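Local coordinates for protein choline kinase (Cryptosporidium parvum, PDB 3MES) that probably phosphorylates choline and ethanolamine with ATP as a magnesium-dependent kinase of the choline/ethanolamine kinase family, at residues I53-G56 / I57-N61; F127-L130 / S131-I135; Y402-K405 / K406-I410. All blocks are in the same frame, centred on the assembly; numbering follows the deposited sequence.

Interaction 1: residues I53-G56 / I57-N61; sequences IIIG and ICRKN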
ATOM      1  N   ILE B  53      -0.771 -33.881 -19.599  1.00 27.98           N
ATOM      2  CA  ILE B  53      -2.128 -33.412 -19.854  1.00 27.61           C
ATOM      3  C   ILE B  53      -2.318 -31.979 -19.369  1.00 27.36           C
ATOM      4  O   ILE B  53      -3.084 -31.212 -19.953  1.00 27.29           O
ATOM      5  CB  ILE B  53      -3.173 -34.322 -19.182  1.00 27.66           C
ATOM      6  CG1 ILE B  53      -3.343 -35.616 -19.982  1.00 27.61           C
ATOM      7  CG2 ILE B  53      -4.505 -33.600 -19.053  1.00 27.59           C
ATOM      8  CD1 ILE B  53      -4.295 -36.609 -19.345  1.00 27.81           C
ATOM      9  N   ILE B  54      -1.619 -31.627 -18.296  1.00 26.95           N
ATOM     10  CA  ILE B  54      -1.658 -30.270 -17.774  1.00 26.53           C
ATOM     11  C   ILE B  54      -0.859 -29.347 -18.686  1.00 26.28           C
ATOM     12  O   ILE B  54      -1.248 -28.204 -18.930  1.00 26.12           O
ATOM     13  CB  ILE B  54      -1.088 -30.203 -16.346  1.00 26.50           C
ATOM     14  CG1 ILE B  54      -1.967 -31.012 -15.388  1.00 26.37           C
ATOM     15  CG2 ILE B  54      -0.980 -28.761 -15.885  1.00 26.54           C
ATOM     16  CD1 ILE B  54      -1.391 -31.154 -13.999  1.00 26.18           C
ATOM     17  N   ILE B  55       0.257 -29.861 -19.194  1.00 25.92           N
ATOM     18  CA  ILE B  55       1.121 -29.103 -20.090  1.00 25.59           C
ATOM     19  C   ILE B  55       0.466 -28.874 -21.452  1.00 25.37           C
ATOM     20  O   ILE B  55       0.592 -27.799 -22.040  1.00 25.33           O
ATOM     21  CB  ILE B  55       2.487 -29.796 -20.262  1.00 25.62           C
ATOM     22  CG1 ILE B  55       3.193 -29.900 -18.909  1.00 25.64           C
ATOM     23  CG2 ILE B  55       3.349 -29.046 -21.268  1.00 25.65           C
ATOM     24  CD1 ILE B  55       4.617 -30.401 -18.992  1.00 25.69           C
ATOM     25  N   GLY B  56      -0.245 -29.882 -21.946  1.00 25.06           N
ATOM     26  CA  GLY B  56      -0.997 -29.733 -23.186  1.00 24.74           C
ATOM     27  C   GLY B  56      -2.087 -28.687 -23.036  1.00 24.45           C
ATOM     28  O   GLY B  56      -2.279 -27.844 -23.909  1.00 24.53           O
ATOM     29  N   ILE B  57      -2.800 -28.744 -21.917  1.00 24.23           N
ATOM     30  CA  ILE B  57      -3.865 -27.790 -21.631  1.00 23.88           C
ATOM     31  C   ILE B  57      -3.327 -26.368 -21.502  1.00 23.80           C
ATOM     32  O   ILE B  57      -3.991 -25.408 -21.895  1.00 23.71           O
ATOM     33  CB  ILE B  57      -4.627 -28.175 -20.347  1.00 23.88           C
ATOM     34  CG1 ILE B  57      -5.478 -29.422 -20.596  1.00 23.72           C
ATOM     35  CG2 ILE B  57      -5.493 -27.014 -19.865  1.00 23.65           C
ATOM     36  CD1 ILE B  57      -6.158 -29.967 -19.355  1.00 23.44           C
ATOM     37  N   CYS B  58      -2.119 -26.238 -20.960  1.00 23.69           N
ATOM     38  CA  CYS B  58      -1.502 -24.931 -20.755  1.00 23.57           C
ATOM     39  C   CYS B  58      -1.021 -24.288 -22.056  1.00 23.68           C
ATOM     40  O   CYS B  58      -1.302 -23.117 -22.314  1.00 23.52           O
ATOM     41  CB  CYS B  58      -0.346 -25.025 -19.752  1.00 23.50           C
ATOM     42  SG  CYS B  58      -0.854 -25.262 -18.025  1.00 23.10           S
ATOM     43  N   ARG B  59      -0.298 -25.049 -22.875  1.00 23.85           N
ATOM     44  CA  ARG B  59       0.249 -24.495 -24.110  1.00 24.06           C
ATOM     45  C   ARG B  59      -0.870 -24.089 -25.060  1.00 24.20           C
ATOM     46  O   ARG B  59      -0.693 -23.214 -25.906  1.00 24.32           O
ATOM     47  CB  ARG B  59       1.187 -25.487 -24.805  1.00 24.07           C
ATOM     48  CG  ARG B  59       1.732 -26.575 -23.910  1.00 24.30           C
ATOM     49  CD  ARG B  59       3.222 -26.809 -24.128  1.00 24.52           C
ATOM     50  NE  ARG B  59       3.680 -26.478 -25.477  1.00 25.05           N
ATOM     51  CZ  ARG B  59       3.636 -27.307 -26.516  1.00 24.69           C
ATOM     52  NH1 ARG B  59       3.135 -28.529 -26.380  1.00 24.86           N
ATOM     53  NH2 ARG B  59       4.089 -26.910 -27.697  1.00 24.77           N
ATOM     54  N   LYS B  60      -2.025 -24.726 -24.908  1.00 24.36           N
ATOM     55  CA  LYS B  60      -3.144 -24.508 -25.814  1.00 24.51           C
ATOM     56  C   LYS B  60      -3.967 -23.279 -25.443  1.00 24.45           C
ATOM     57  O   LYS B  60      -4.587 -22.653 -26.303  1.00 24.44           O
ATOM     58  CB  LYS B  60      -4.043 -25.748 -25.845  1.00 24.56           C
ATOM     59  CG  LYS B  60      -5.297 -25.586 -26.683  1.00 25.01           C
ATOM     60  CD  LYS B  60      -6.109 -26.871 -26.712  1.00 25.95           C
ATOM     61  CE  LYS B  60      -7.299 -26.752 -27.652  1.00 26.50           C
ATOM     62  NZ  LYS B  60      -8.003 -28.056 -27.814  1.00 27.33           N
ATOM     63  N   ASN B  61      -3.965 -22.933 -24.161  1.00 24.41           N
ATOM     64  CA  ASN B  61      -4.857 -21.897 -23.656  1.00 24.35           C
ATOM     65  C   ASN B  61      -4.150 -20.656 -23.120  1.00 24.32           C
ATOM     66  O   ASN B  61      -4.750 -19.586 -23.027  1.00 24.45           O
ATOM     67  CB  ASN B  61      -5.781 -22.484 -22.587  1.00 24.36           C
ATOM     68  CG  ASN B  61      -6.696 -23.561 -23.138  1.00 24.68           C
ATOM     69  OD1 ASN B  61      -7.695 -23.267 -23.791  1.00 25.20           O
ATOM     70  ND2 ASN B  61      -6.355 -24.820 -22.877  1.00 24.82           N
TER
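With CG1 anti to the carbonyl carbon (chi1 -76°), I53 sends its CG2 branch forward along the helix, where it meets CD1 of I57 at 4.0 Å; the ethyl arm of I57, extended at chi2 174°, reaches back to this methyl group, so that the two side chains pass at a slant. On another side of the same helix, I54 carries its CG2 in the same direction and touches SG of C58 at 4.1 Å, one turn further on. Backbone bonds hold these pairs in step. I57 N donates to I53 O at 3.2 Å, and C58 N donates to I54 O at 3.0 Å. Further along, the side-chain amide of N61 turns back: ND2 gives a nearly straight hydrogen bond (163°) to I57 O at 2.6 Å, in the carbonyl plane and on a lone pair. I54, I57 and C58 all pack on F107 of strand 104-109, and I55 reaches I73 and V75 of strand 73-78. The arrangement is that of i to i+4 apolar pairs on an amphipathic helix, here helix 51-61: I54 and C58 are buried against the antiparallel sheet of the kinase fold's N-terminal lobe, while I53 and I57 lie toward its solvent side.

Interaction 2: residues F127-L130 / S131-I135; sequences FRYL and SNINI
The ring of Y129 and the side chain of I133, one turn apart, slant across one another, and both branches of the isoleucine meet the ring. CD1 of I133 lies 3.7 Å from CE2 of Y129, while I133 CG2 sits 3.8 Å from CE1 of Y129, so the contact spans the ring's outer end. I133 has CG1 between its backbone N and carbonyl carbon (chi1 63°), a choice that leaves CG2 beside the backbone N and brings both methyl groups to the tyrosine. The phenol oxygen, still beside the isoleucine methyls, is hydrogen-bonded to D187. Beneath the pair, I133 N donates to Y129 O at 2.9 Å. I133 is also where the chain leaves helical geometry: N134 takes positive phi (70°) as the C-prime residue of a Schellman motif, with I135 N bonded to L130 O at 3.0 Å and N134 N to S131 O at 3.2 Å. The motif turns the chain out of helix 120-132, and I135 follows with its CB 3.8 Å from L130 O. Around this helix end, F127, R128 and S131 pack on I139 of strand 139-143, with R128 salt-bridged to D142, whereas L130 and I135 both rest on L178 of helix 165-179.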
ATOM      1  N   PHE B 127     -16.058 -15.849  -7.428  1.00 25.38           N
ATOM      2  CA  PHE B 127     -14.655 -15.743  -7.808  1.00 25.00           C
ATOM      3  C   PHE B 127     -14.475 -15.162  -9.210  1.00 24.75           C
ATOM      4  O   PHE B 127     -13.613 -14.310  -9.429  1.00 24.74           O
ATOM      5  CB  PHE B 127     -13.956 -17.101  -7.710  1.00 25.00           C
ATOM      6  CG  PHE B 127     -12.482 -17.043  -7.996  1.00 24.81           C
ATOM      7  CD1 PHE B 127     -11.592 -16.618  -7.023  1.00 24.42           C
ATOM      8  CD2 PHE B 127     -11.986 -17.408  -9.240  1.00 24.57           C
ATOM      9  CE1 PHE B 127     -10.231 -16.561  -7.283  1.00 24.45           C
ATOM     10  CE2 PHE B 127     -10.627 -17.354  -9.506  1.00 24.60           C
ATOM     11  CZ  PHE B 127      -9.748 -16.929  -8.525  1.00 24.37           C
ATOM     12  N   ARG B 128     -15.287 -15.622 -10.158  1.00 24.40           N
ATOM     13  CA  ARG B 128     -15.178 -15.146 -11.538  1.00 24.15           C
ATOM     14  C   ARG B 128     -15.401 -13.641 -11.639  1.00 23.81           C
ATOM     15  O   ARG B 128     -14.750 -12.962 -12.431  1.00 23.75           O
ATOM     16  CB  ARG B 128     -16.140 -15.900 -12.460  1.00 24.14           C
ATOM     17  CG  ARG B 128     -15.633 -17.274 -12.878  1.00 24.49           C
ATOM     18  CD  ARG B 128     -16.417 -17.822 -14.061  1.00 24.87           C
ATOM     19  NE  ARG B 128     -17.683 -18.421 -13.655  1.00 25.40           N
ATOM     20  CZ  ARG B 128     -17.940 -19.724 -13.697  1.00 25.56           C
ATOM     21  NH1 ARG B 128     -19.122 -20.180 -13.310  1.00 25.43           N
ATOM     22  NH2 ARG B 128     -17.017 -20.572 -14.132  1.00 25.73           N
ATOM     23  N   TYR B 129     -16.323 -13.122 -10.834  1.00 23.44           N
ATOM     24  CA  TYR B 129     -16.576 -11.689 -10.800  1.00 23.12           C
ATOM     25  C   TYR B 129     -15.362 -10.946 -10.251  1.00 22.95           C
ATOM     26  O   TYR B 129     -14.830 -10.038 -10.892  1.00 22.91           O
ATOM     27  CB  TYR B 129     -17.810 -11.376  -9.953  1.00 23.07           C
ATOM     28  CG  TYR B 129     -18.062  -9.896  -9.783  1.00 22.79           C
ATOM     29  CD1 TYR B 129     -18.390  -9.100 -10.874  1.00 22.24           C
ATOM     30  CD2 TYR B 129     -17.973  -9.293  -8.535  1.00 22.43           C
ATOM     31  CE1 TYR B 129     -18.619  -7.748 -10.728  1.00 22.27           C
ATOM     32  CE2 TYR B 129     -18.203  -7.941  -8.379  1.00 22.46           C
ATOM     33  CZ  TYR B 129     -18.525  -7.172  -9.479  1.00 22.33           C
ATOM     34  OH  TYR B 129     -18.756  -5.824  -9.330  1.00 22.18           O
ATOM     35  N   LEU B 130     -14.931 -11.341  -9.058  1.00 22.76           N
ATOM     36  CA  LEU B 130     -13.771 -10.737  -8.421  1.00 22.53           C
ATOM     37  C   LEU B 130     -12.561 -10.790  -9.346  1.00 22.47           C
ATOM     38  O   LEU B 130     -11.749  -9.863  -9.388  1.00 22.28           O
ATOM     39  CB  LEU B 130     -13.467 -11.446  -7.104  1.00 22.49           C
ATOM     40  CG  LEU B 130     -14.590 -11.370  -6.066  1.00 22.39           C
ATOM     41  CD1 LEU B 130     -14.235 -12.170  -4.820  1.00 22.04           C
ATOM     42  CD2 LEU B 130     -14.891  -9.916  -5.715  1.00 22.05           C
ATOM     43  N   SER B 131     -12.446 -11.887 -10.087  1.00 22.47           N
ATOM     44  CA  SER B 131     -11.376 -12.043 -11.057  1.00 22.47           C
ATOM     45  C   SER B 131     -11.535 -11.009 -12.164  1.00 22.49           C
ATOM     46  O   SER B 131     -10.557 -10.415 -12.613  1.00 22.48           O
ATOM     47  CB  SER B 131     -11.395 -13.458 -11.642  1.00 22.57           C
ATOM     48  OG  SER B 131     -10.274 -13.690 -12.478  1.00 22.64           O
ATOM     49  N   ASN B 132     -12.777 -10.787 -12.585  1.00 22.54           N
ATOM     50  CA  ASN B 132     -13.075  -9.874 -13.691  1.00 22.56           C
ATOM     51  C   ASN B 132     -12.883  -8.390 -13.377  1.00 22.46           C
ATOM     52  O   ASN B 132     -12.514  -7.614 -14.258  1.00 22.48           O
ATOM     53  CB  ASN B 132     -14.485 -10.121 -14.232  1.00 22.66           C
ATOM     54  CG  ASN B 132     -14.508 -11.150 -15.349  1.00 23.04           C
ATOM     55  OD1 ASN B 132     -15.295 -12.098 -15.324  1.00 23.20           O
ATOM     56  ND2 ASN B 132     -13.635 -10.968 -16.336  1.00 23.39           N
ATOM     57  N   ILE B 133     -13.141  -7.992 -12.135  1.00 22.27           N
ATOM     58  CA  ILE B 133     -12.874  -6.612 -11.731  1.00 22.02           C
ATOM     59  C   ILE B 133     -11.471  -6.484 -11.150  1.00 21.98           C
ATOM     60  O   ILE B 133     -11.147  -5.500 -10.487  1.00 22.11           O
ATOM     61  CB  ILE B 133     -13.920  -6.065 -10.733  1.00 22.00           C
ATOM     62  CG1 ILE B 133     -13.896  -6.861  -9.427  1.00 21.57           C
ATOM     63  CG2 ILE B 133     -15.306  -6.074 -11.357  1.00 21.96           C
ATOM     64  CD1 ILE B 133     -14.886  -6.361  -8.403  1.00 21.45           C
ATOM     65  N   ASN B 134     -10.653  -7.503 -11.393  1.00 21.81           N
ATOM     66  CA  ASN B 134      -9.217  -7.429 -11.138  1.00 21.64           C
ATOM     67  C   ASN B 134      -8.789  -7.403  -9.674  1.00 21.35           C
ATOM     68  O   ASN B 134      -7.677  -6.982  -9.360  1.00 21.38           O
ATOM     69  CB  ASN B 134      -8.618  -6.239 -11.886  1.00 21.75           C
ATOM     70  CG  ASN B 134      -8.728  -6.394 -13.388  1.00 22.07           C
ATOM     71  OD1 ASN B 134      -8.982  -5.429 -14.111  1.00 22.62           O
ATOM     72  ND2 ASN B 134      -8.552  -7.620 -13.865  1.00 22.43           N
ATOM     73  N   ILE B 135      -9.661  -7.858  -8.782  1.00 21.03           N
ATOM     74  CA  ILE B 135      -9.284  -8.002  -7.382  1.00 20.65           C
ATOM     75  C   ILE B 135      -8.650  -9.369  -7.138  1.00 20.39           C
ATOM     76  O   ILE B 135      -7.521  -9.461  -6.657  1.00 20.27           O
ATOM     77  CB  ILE B 135     -10.480  -7.798  -6.439  1.00 20.70           C
ATOM     78  CG1 ILE B 135     -10.858  -6.314  -6.389  1.00 20.58           C
ATOM     79  CG2 ILE B 135     -10.142  -8.313  -5.048  1.00 20.41           C
ATOM     80  CD1 ILE B 135     -12.080  -6.019  -5.549  1.00 20.62           C
TER

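Interaction 3: residues Y402-K405 / K406-I410; sequences YLQK and KKELI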
ATOM      1  N   TYR B 402     -13.376 -17.300  22.860  1.00 22.88           N
ATOM      2  CA  TYR B 402     -14.685 -16.659  22.821  1.00 22.83           C
ATOM      3  C   TYR B 402     -15.137 -16.288  24.229  1.00 22.84           C
ATOM      4  O   TYR B 402     -15.525 -15.151  24.489  1.00 22.77           O
ATOM      5  CB  TYR B 402     -15.732 -17.570  22.181  1.00 22.84           C
ATOM      6  CG  TYR B 402     -17.140 -17.069  22.401  1.00 22.80           C
ATOM      7  CD1 TYR B 402     -17.722 -16.170  21.520  1.00 22.97           C
ATOM      8  CD2 TYR B 402     -17.879 -17.475  23.507  1.00 23.16           C
ATOM      9  CE1 TYR B 402     -19.004 -15.699  21.722  1.00 23.13           C
ATOM     10  CE2 TYR B 402     -19.162 -17.007  23.718  1.00 23.08           C
ATOM     11  CZ  TYR B 402     -19.718 -16.118  22.820  1.00 23.11           C
ATOM     12  OH  TYR B 402     -20.992 -15.648  23.019  1.00 23.54           O
ATOM     13  N   LEU B 403     -15.092 -17.264  25.128  1.00 22.90           N
ATOM     14  CA  LEU B 403     -15.460 -17.049  26.521  1.00 23.03           C
ATOM     15  C   LEU B 403     -14.643 -15.918  27.121  1.00 23.13           C
ATOM     16  O   LEU B 403     -15.188 -14.990  27.718  1.00 23.18           O
ATOM     17  CB  LEU B 403     -15.249 -18.331  27.328  1.00 22.96           C
ATOM     18  CG  LEU B 403     -16.467 -19.239  27.527  1.00 22.79           C
ATOM     19  CD1 LEU B 403     -17.571 -18.931  26.527  1.00 22.29           C
ATOM     20  CD2 LEU B 403     -16.059 -20.706  27.469  1.00 22.18           C
ATOM     21  N   GLN B 404     -13.328 -16.003  26.948  1.00 23.35           N
ATOM     22  CA  GLN B 404     -12.407 -15.011  27.490  1.00 23.45           C
ATOM     23  C   GLN B 404     -12.690 -13.614  26.943  1.00 23.48           C
ATOM     24  O   GLN B 404     -12.839 -12.658  27.706  1.00 23.54           O
ATOM     25  CB  GLN B 404     -10.962 -15.418  27.193  1.00 23.46           C
ATOM     26  CG  GLN B 404      -9.920 -14.516  27.821  1.00 23.65           C
ATOM     27  CD  GLN B 404      -8.509 -15.030  27.621  1.00 24.33           C
ATOM     28  OE1 GLN B 404      -8.303 -16.185  27.243  1.00 24.64           O
ATOM     29  NE2 GLN B 404      -7.526 -14.175  27.876  1.00 24.83           N
ATOM     30  N   LYS B 405     -12.769 -13.501  25.621  1.00 23.53           N
ATOM     31  CA  LYS B 405     -13.026 -12.216  24.977  1.00 23.60           C
ATOM     32  C   LYS B 405     -14.349 -11.603  25.438  1.00 23.80           C
ATOM     33  O   LYS B 405     -14.433 -10.398  25.675  1.00 23.74           O
ATOM     34  CB  LYS B 405     -13.009 -12.363  23.453  1.00 23.49           C
ATOM     35  CG  LYS B 405     -13.000 -11.045  22.694  1.00 23.28           C
ATOM     36  CD  LYS B 405     -11.711 -10.261  22.922  1.00 22.41           C
ATOM     37  CE  LYS B 405     -11.685  -8.998  22.070  1.00 22.50           C
ATOM     38  NZ  LYS B 405     -10.451  -8.182  22.263  1.00 22.52           N
ATOM     39  N   LYS B 406     -15.379 -12.436  25.566  1.00 23.96           N
ATOM     40  CA  LYS B 406     -16.683 -11.965  26.018  1.00 24.31           C
ATOM     41  C   LYS B 406     -16.607 -11.364  27.424  1.00 24.53           C
ATOM     42  O   LYS B 406     -17.250 -10.353  27.706  1.00 24.49           O
ATOM     43  CB  LYS B 406     -17.712 -13.095  25.971  1.00 24.37           C
ATOM     44  CG  LYS B 406     -19.120 -12.681  26.374  1.00 24.62           C
ATOM     45  CD  LYS B 406     -20.118 -13.790  26.077  1.00 25.22           C
ATOM     46  CE  LYS B 406     -21.548 -13.350  26.354  1.00 25.78           C
ATOM     47  NZ  LYS B 406     -21.854 -13.303  27.812  1.00 26.13           N
ATOM     48  N   LYS B 407     -15.825 -11.984  28.303  1.00 24.75           N
ATOM     49  CA  LYS B 407     -15.615 -11.431  29.638  1.00 25.09           C
ATOM     50  C   LYS B 407     -14.898 -10.087  29.561  1.00 25.21           C
ATOM     51  O   LYS B 407     -15.174  -9.182  30.346  1.00 25.21           O
ATOM     52  CB  LYS B 407     -14.815 -12.393  30.522  1.00 25.15           C
ATOM     53  CG  LYS B 407     -15.640 -13.512  31.147  1.00 25.28           C
ATOM     54  CD  LYS B 407     -14.912 -14.134  32.336  1.00 25.95           C
ATOM     55  CE  LYS B 407     -14.987 -13.246  33.581  1.00 25.97           C
ATOM     56  NZ  LYS B 407     -14.116 -12.038  33.495  1.00 26.45           N
ATOM     57  N   GLU B 408     -13.975  -9.964  28.613  1.00 25.36           N
ATOM     58  CA  GLU B 408     -13.211  -8.734  28.459  1.00 25.52           C
ATOM     59  C   GLU B 408     -14.089  -7.603  27.931  1.00 25.54           C
ATOM     60  O   GLU B 408     -14.079  -6.496  28.473  1.00 25.63           O
ATOM     61  CB  GLU B 408     -11.999  -8.956  27.550  1.00 25.58           C
ATOM     62  CG  GLU B 408     -11.048 -10.030  28.058  1.00 26.16           C
ATOM     63  CD  GLU B 408      -9.660  -9.939  27.442  1.00 26.87           C
ATOM     64  OE1 GLU B 408      -9.553  -9.600  26.241  1.00 26.69           O
ATOM     65  OE2 GLU B 408      -8.677 -10.208  28.168  1.00 26.94           O
ATOM     66  N   LEU B 409     -14.852  -7.891  26.881  1.00 25.50           N
ATOM     67  CA  LEU B 409     -15.770  -6.913  26.306  1.00 25.58           C
ATOM     68  C   LEU B 409     -16.734  -6.382  27.362  1.00 25.68           C
ATOM     69  O   LEU B 409     -17.082  -5.201  27.364  1.00 25.67           O
ATOM     70  CB  LEU B 409     -16.556  -7.529  25.145  1.00 25.49           C
ATOM     71  CG  LEU B 409     -15.732  -8.085  23.982  1.00 25.38           C
ATOM     72  CD1 LEU B 409     -16.638  -8.474  22.823  1.00 25.01           C
ATOM     73  CD2 LEU B 409     -14.687  -7.073  23.531  1.00 25.20           C
ATOM     74  N   ILE B 410     -17.165  -7.266  28.253  1.00 25.85           N
ATOM     75  CA  ILE B 410     -18.050  -6.892  29.347  1.00 26.03           C
ATOM     76  C   ILE B 410     -17.335  -5.981  30.338  1.00 26.15           C
ATOM     77  O   ILE B 410     -17.797  -4.878  30.629  1.00 26.18           O
ATOM     78  CB  ILE B 410     -18.576  -8.138  30.088  1.00 26.02           C
ATOM     79  CG1 ILE B 410     -19.527  -8.928  29.186  1.00 25.96           C
ATOM     80  CG2 ILE B 410     -19.268  -7.738  31.392  1.00 25.99           C
ATOM     81  CD1 ILE B 410     -19.907 -10.285  29.739  1.00 25.96           C
TER
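Helix 391-411, the last long helix of the chain, carries this contact between successive turns near its C-terminal end, where Y402 and K406 run side by side and K405 reaches toward L409. CG of Y402 is anti to the backbone N (chi1 167°), and K406 has the same first torsion, so both side chains leave the helix in the same direction. The lysine methylenes therefore follow the phenol, with K406 CD 3.7 Å from Y402 OH. The phenol oxygen is hydrogen-bonded to E231, and the same carboxylate forms a long, weak ion pair with K406 NZ, in keeping with the two side chains pointing the same way.

K405 takes another course. Bent at chi2 (66°), its chain brings CE to 3.9 Å from CD2 of L409, the two side chains passing at a slant, and it crosses E408 at about a right angle. Its ammonium group stays 4.3 Å from E408 OE1, beyond a salt bridge; NZ is instead paired with E361, and K405 makes a cation-pi contact with Y324. E408 OE1 in turn is hydrogen-bonded to Y321. The opposite charges may still attract each other at this distance.

Beneath these side chains the backbone bonds are regular. K406 N donates to Y402 O at 2.9 Å, and L409 N to K405 O at 2.8 Å. Y402 and K405 also pack on L365 of helix 364-376, and Y402 meets I228 of helix 222-231. The whole is a set of i to i+3 and i to i+4 contacts on a packed alpha helix, in which one lysine runs beside a tyrosine and the other crosses a leucine, each directed to a glutamate outside the helix, here in the helical part of the kinase fold.

From the N terminus, the three contacts follow one another in series, none nested in or crossing another, and each spans adjoining residues, so none closes a long loop. Interaction 1 belongs to the helix that packs on strands 73-78, 85-91 and 104-109 of the antiparallel sheet. Interaction 2 ends the helix that follows strand 104-109 and leads the chain into strand 139-143; its centre is about 23 Å from that of interaction 1, on the same side of the chain's centre. Interaction 3 lies on the opposite side, about 27 Å from interaction 2 between nearest atoms, where the last long helix joins helices 222-231 and 364-376.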